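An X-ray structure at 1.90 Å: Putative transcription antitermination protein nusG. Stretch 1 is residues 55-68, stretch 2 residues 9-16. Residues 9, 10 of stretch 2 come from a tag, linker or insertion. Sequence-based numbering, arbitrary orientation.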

# COMPACT_ATOMS: atom_id res chain seq x y z
N VAL A 55 1.13 -6.97 -2.19
CA VAL A 55 -0.04 -6.66 -3.01
C VAL A 55 -1.16 -7.60 -2.62
O VAL A 55 -1.04 -8.80 -2.73
CB VAL A 55 0.25 -6.83 -4.53
CG1 VAL A 55 -1.00 -6.56 -5.40
CG2 VAL A 55 1.42 -5.91 -4.97
N GLU A 56 -2.25 -7.02 -2.12
CA GLU A 56 -3.46 -7.78 -1.79
C GLU A 56 -4.38 -7.81 -3.02
O GLU A 56 -4.79 -6.76 -3.55
CB GLU A 56 -4.15 -7.12 -0.59
CG GLU A 56 -5.34 -7.90 -0.01
CD GLU A 56 -6.03 -7.14 1.10
OE1 GLU A 56 -6.75 -7.77 1.89
OE2 GLU A 56 -5.86 -5.91 1.19
N ALA A 57 -4.68 -9.01 -3.49
CA ALA A 57 -5.44 -9.19 -4.73
C ALA A 57 -6.30 -10.44 -4.68
O ALA A 57 -6.10 -11.32 -3.84
CB ALA A 57 -4.49 -9.25 -5.92
N GLU A 58 -7.27 -10.52 -5.58
CA GLU A 58 -8.17 -11.66 -5.62
C GLU A 58 -7.47 -12.93 -6.09
O GLU A 58 -7.70 -14.01 -5.55
CB GLU A 58 -9.34 -11.38 -6.55
CG GLU A 58 -10.48 -12.40 -6.40
CD GLU A 58 -10.98 -12.52 -4.97
OE1 GLU A 58 -10.97 -11.50 -4.24
OE2 GLU A 58 -11.38 -13.63 -4.58
N THR A 59 -6.60 -12.79 -7.10
CA THR A 59 -5.90 -13.94 -7.66
C THR A 59 -4.46 -13.59 -7.95
O THR A 59 -4.12 -12.43 -8.07
CB THR A 59 -6.53 -14.37 -8.99
OG1 THR A 59 -6.24 -13.40 -10.01
CG2 THR A 59 -8.04 -14.53 -8.84
N LYS A 60 -3.62 -14.60 -8.13
CA LYS A 60 -2.23 -14.35 -8.50
C LYS A 60 -2.18 -13.71 -9.89
O LYS A 60 -1.32 -12.86 -10.18
CB LYS A 60 -1.42 -15.64 -8.49
CG LYS A 60 0.09 -15.38 -8.68
CD LYS A 60 0.93 -16.60 -8.40
CE LYS A 60 2.41 -16.23 -8.50
NZ LYS A 60 3.30 -17.36 -8.18
N GLY A 61 -3.11 -14.11 -10.75
CA GLY A 61 -3.20 -13.56 -12.09
C GLY A 61 -3.36 -12.05 -12.10
O GLY A 61 -2.84 -11.36 -12.98
N ASP A 62 -4.10 -11.52 -11.13
CA ASP A 62 -4.23 -10.07 -11.00
C ASP A 62 -2.87 -9.42 -10.79
O ASP A 62 -2.57 -8.38 -11.38
CB ASP A 62 -5.17 -9.72 -9.85
CG ASP A 62 -6.62 -10.05 -10.17
OD1 ASP A 62 -7.24 -9.31 -10.95
OD2 ASP A 62 -7.12 -11.06 -9.65
N VAL A 63 -2.05 -10.04 -9.95
CA VAL A 63 -0.73 -9.51 -9.65
C VAL A 63 0.21 -9.65 -10.86
O VAL A 63 1.01 -8.78 -11.13
CB VAL A 63 -0.11 -10.18 -8.40
CG1 VAL A 63 1.21 -9.50 -8.02
CG2 VAL A 63 -1.09 -10.08 -7.23
N GLU A 64 0.08 -10.75 -11.59
CA GLU A 64 0.86 -10.95 -12.79
C GLU A 64 0.56 -9.87 -13.81
O GLU A 64 1.47 -9.32 -14.43
CB GLU A 64 0.59 -12.34 -13.40
CG GLU A 64 0.99 -13.51 -12.51
CD GLU A 64 2.49 -13.80 -12.56
OE1 GLU A 64 3.24 -12.97 -13.12
OE2 GLU A 64 2.91 -14.86 -12.05
N GLU A 65 -0.73 -9.57 -13.99
CA GLU A 65 -1.13 -8.54 -14.94
C GLU A 65 -0.70 -7.16 -14.44
O GLU A 65 -0.30 -6.29 -15.21
CB GLU A 65 -2.64 -8.56 -15.19
CG GLU A 65 -3.09 -7.64 -16.32
CD GLU A 65 -2.52 -8.05 -17.68
OE1 GLU A 65 -2.04 -9.19 -17.81
OE2 GLU A 65 -2.56 -7.23 -18.62
N LEU A 66 -0.77 -6.98 -13.13
CA LEU A 66 -0.39 -5.72 -12.51
C LEU A 66 1.07 -5.38 -12.83
O LEU A 66 1.40 -4.24 -13.19
CB LEU A 66 -0.60 -5.80 -10.98
CG LEU A 66 -0.20 -4.57 -10.18
CD1 LEU A 66 -1.18 -3.42 -10.50
CD2 LEU A 66 -0.17 -4.87 -8.69
N ILE A 67 1.96 -6.36 -12.73
CA ILE A 67 3.39 -6.06 -12.83
C ILE A 67 3.90 -6.28 -14.26
O ILE A 67 5.06 -6.04 -14.55
CB ILE A 67 4.26 -6.91 -11.85
CG1 ILE A 67 4.20 -8.40 -12.18
CG2 ILE A 67 3.89 -6.65 -10.40
CD1 ILE A 67 5.27 -9.25 -11.44
N LYS A 68 3.02 -6.75 -15.13
CA LYS A 68 3.40 -7.08 -16.49
C LYS A 68 4.10 -5.90 -17.17
O LYS A 68 3.49 -4.85 -17.40
CB LYS A 68 2.18 -7.52 -17.29
CG LYS A 68 2.48 -8.09 -18.68
CD LYS A 68 1.21 -8.66 -19.29
CE LYS A 68 1.38 -8.97 -20.76
NZ LYS A 68 0.08 -9.26 -21.40
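Stretch 2 (9-16) AHMIFAVR

Stretch 2 runs as a β-strand from Ile12 to Arg16, antiparallel to strand 55-57 of stretch 1. The two N-to-C directions differ by 144°. Val55 and Phe13 form the hydrogen-bonded pair: Val55 N to Phe13 O is 2.7 Å and Phe13 N to Val55 O is 2.8 Å. Glu56 faces Ile12 as the non-hydrogen-bonded pair, with the CA atoms 4.2 Å apart. Ala57 N also donates to Met11 O at 2.9 Å, just before the strand begins.

The helix that begins near Lys60 lies across the same strand. Its axis passes 9.4 Å from that of strand 12-16 and crosses it at -30°. That gap is filled by side chains. Phe13 has chi1 m and chi2 -81°, which sets its ring against Lys60 and Val63. Lys60 CG lies over one ring face, 4.2 Å from the centroid of Phe13. Lys60 is extended, all t; its CB and CG lie against the ring, Lys60 CB 3.6 Å from Phe13 CZ, and the end of the chain leads away. Val63, chi1 t, puts CG2 3.7 Å from Phe13 CD2 and CG1 3.7 Å from Val15 CG2. Val15, also t, directs CG2 to Val55 CG2 at 3.8 Å and CG1 to Ile67 CG2 at 3.9 Å.

On the other face of the sheet, Glu56 is t at chi1 and chi2. Glu56 CG packs on Ile12 CG1 at 3.8 Å, and its carboxylate is bonded elsewhere in the structure.

Thr59 caps the helix. With chi1 p, Thr59 OG1 accepts from Asp62 N at 3.1 Å and donates to Asp62 OD2 at 2.5 Å.

His10 comes from the tag. Its chi1 is p, and His10 NE2 donates to Glu58 O at 3.1 Å. Glu58 bends at chi2, p, and Glu58 OE1 accepts from a water at 2.9 Å.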

# COMPACT_ATOMS: atom_id res chain seq x y z
N ALA A 9 -11.42 -12.08 3.39
CA ALA A 9 -10.61 -11.95 2.19
C ALA A 9 -9.53 -13.02 2.17
O ALA A 9 -9.50 -13.87 3.06
CB ALA A 9 -9.98 -10.56 2.12
N HIS A 10 -8.66 -12.98 1.16
CA HIS A 10 -7.57 -13.94 1.10
C HIS A 10 -6.21 -13.42 0.60
O HIS A 10 -5.39 -12.98 1.41
CB HIS A 10 -7.98 -15.23 0.36
CG HIS A 10 -8.70 -14.99 -0.92
ND1 HIS A 10 -10.07 -14.86 -0.98
CD2 HIS A 10 -8.25 -14.86 -2.19
CE1 HIS A 10 -10.43 -14.65 -2.24
NE2 HIS A 10 -9.34 -14.65 -2.99
N MET A 11 -5.98 -13.48 -0.70
CA MET A 11 -4.58 -13.51 -1.21
C MET A 11 -3.75 -12.23 -1.13
O MET A 11 -4.18 -11.14 -1.55
CB MET A 11 -4.55 -14.10 -2.62
CG MET A 11 -5.12 -15.51 -2.66
SD MET A 11 -4.85 -16.34 -4.23
CE MET A 11 -6.53 -16.56 -4.79
N ILE A 12 -2.54 -12.38 -0.59
CA ILE A 12 -1.57 -11.30 -0.59
C ILE A 12 -0.25 -11.85 -1.12
O ILE A 12 0.15 -12.94 -0.74
CB ILE A 12 -1.34 -10.77 0.82
CG1 ILE A 12 -2.66 -10.24 1.41
CG2 ILE A 12 -0.34 -9.64 0.79
CD1 ILE A 12 -2.63 -10.17 2.91
N PHE A 13 0.41 -11.11 -2.00
CA PHE A 13 1.68 -11.57 -2.59
C PHE A 13 2.78 -10.55 -2.35
O PHE A 13 2.51 -9.34 -2.30
CB PHE A 13 1.51 -11.79 -4.10
CG PHE A 13 0.60 -12.94 -4.43
CD1 PHE A 13 1.08 -14.25 -4.40
CD2 PHE A 13 -0.74 -12.73 -4.73
CE1 PHE A 13 0.23 -15.32 -4.68
CE2 PHE A 13 -1.58 -13.79 -5.03
CZ PHE A 13 -1.09 -15.08 -5.00
N ALA A 14 4.00 -11.03 -2.19
CA ALA A 14 5.16 -10.15 -2.15
C ALA A 14 5.74 -10.03 -3.56
O ALA A 14 6.01 -11.03 -4.21
CB ALA A 14 6.21 -10.68 -1.15
N VAL A 15 5.86 -8.79 -4.05
CA VAL A 15 6.43 -8.50 -5.35
C VAL A 15 7.84 -7.94 -5.10
O VAL A 15 8.00 -6.99 -4.35
CB VAL A 15 5.59 -7.45 -6.10
CG1 VAL A 15 6.31 -6.96 -7.36
CG2 VAL A 15 4.24 -8.04 -6.45
N ARG A 16 8.85 -8.54 -5.70
CA ARG A 16 10.22 -8.08 -5.47
C ARG A 16 10.54 -6.88 -6.35
O ARG A 16 10.27 -6.87 -7.53
CB ARG A 16 11.23 -9.20 -5.72
CG ARG A 16 12.67 -8.75 -5.44
CD ARG A 16 13.68 -9.87 -5.59
NE ARG A 16 15.03 -9.34 -5.33
CZ ARG A 16 16.16 -9.97 -5.63
NH1 ARG A 16 16.12 -11.16 -6.22
NH2 ARG A 16 17.33 -9.39 -5.37
O HOH W 1 -10.12 -11.18 -1.46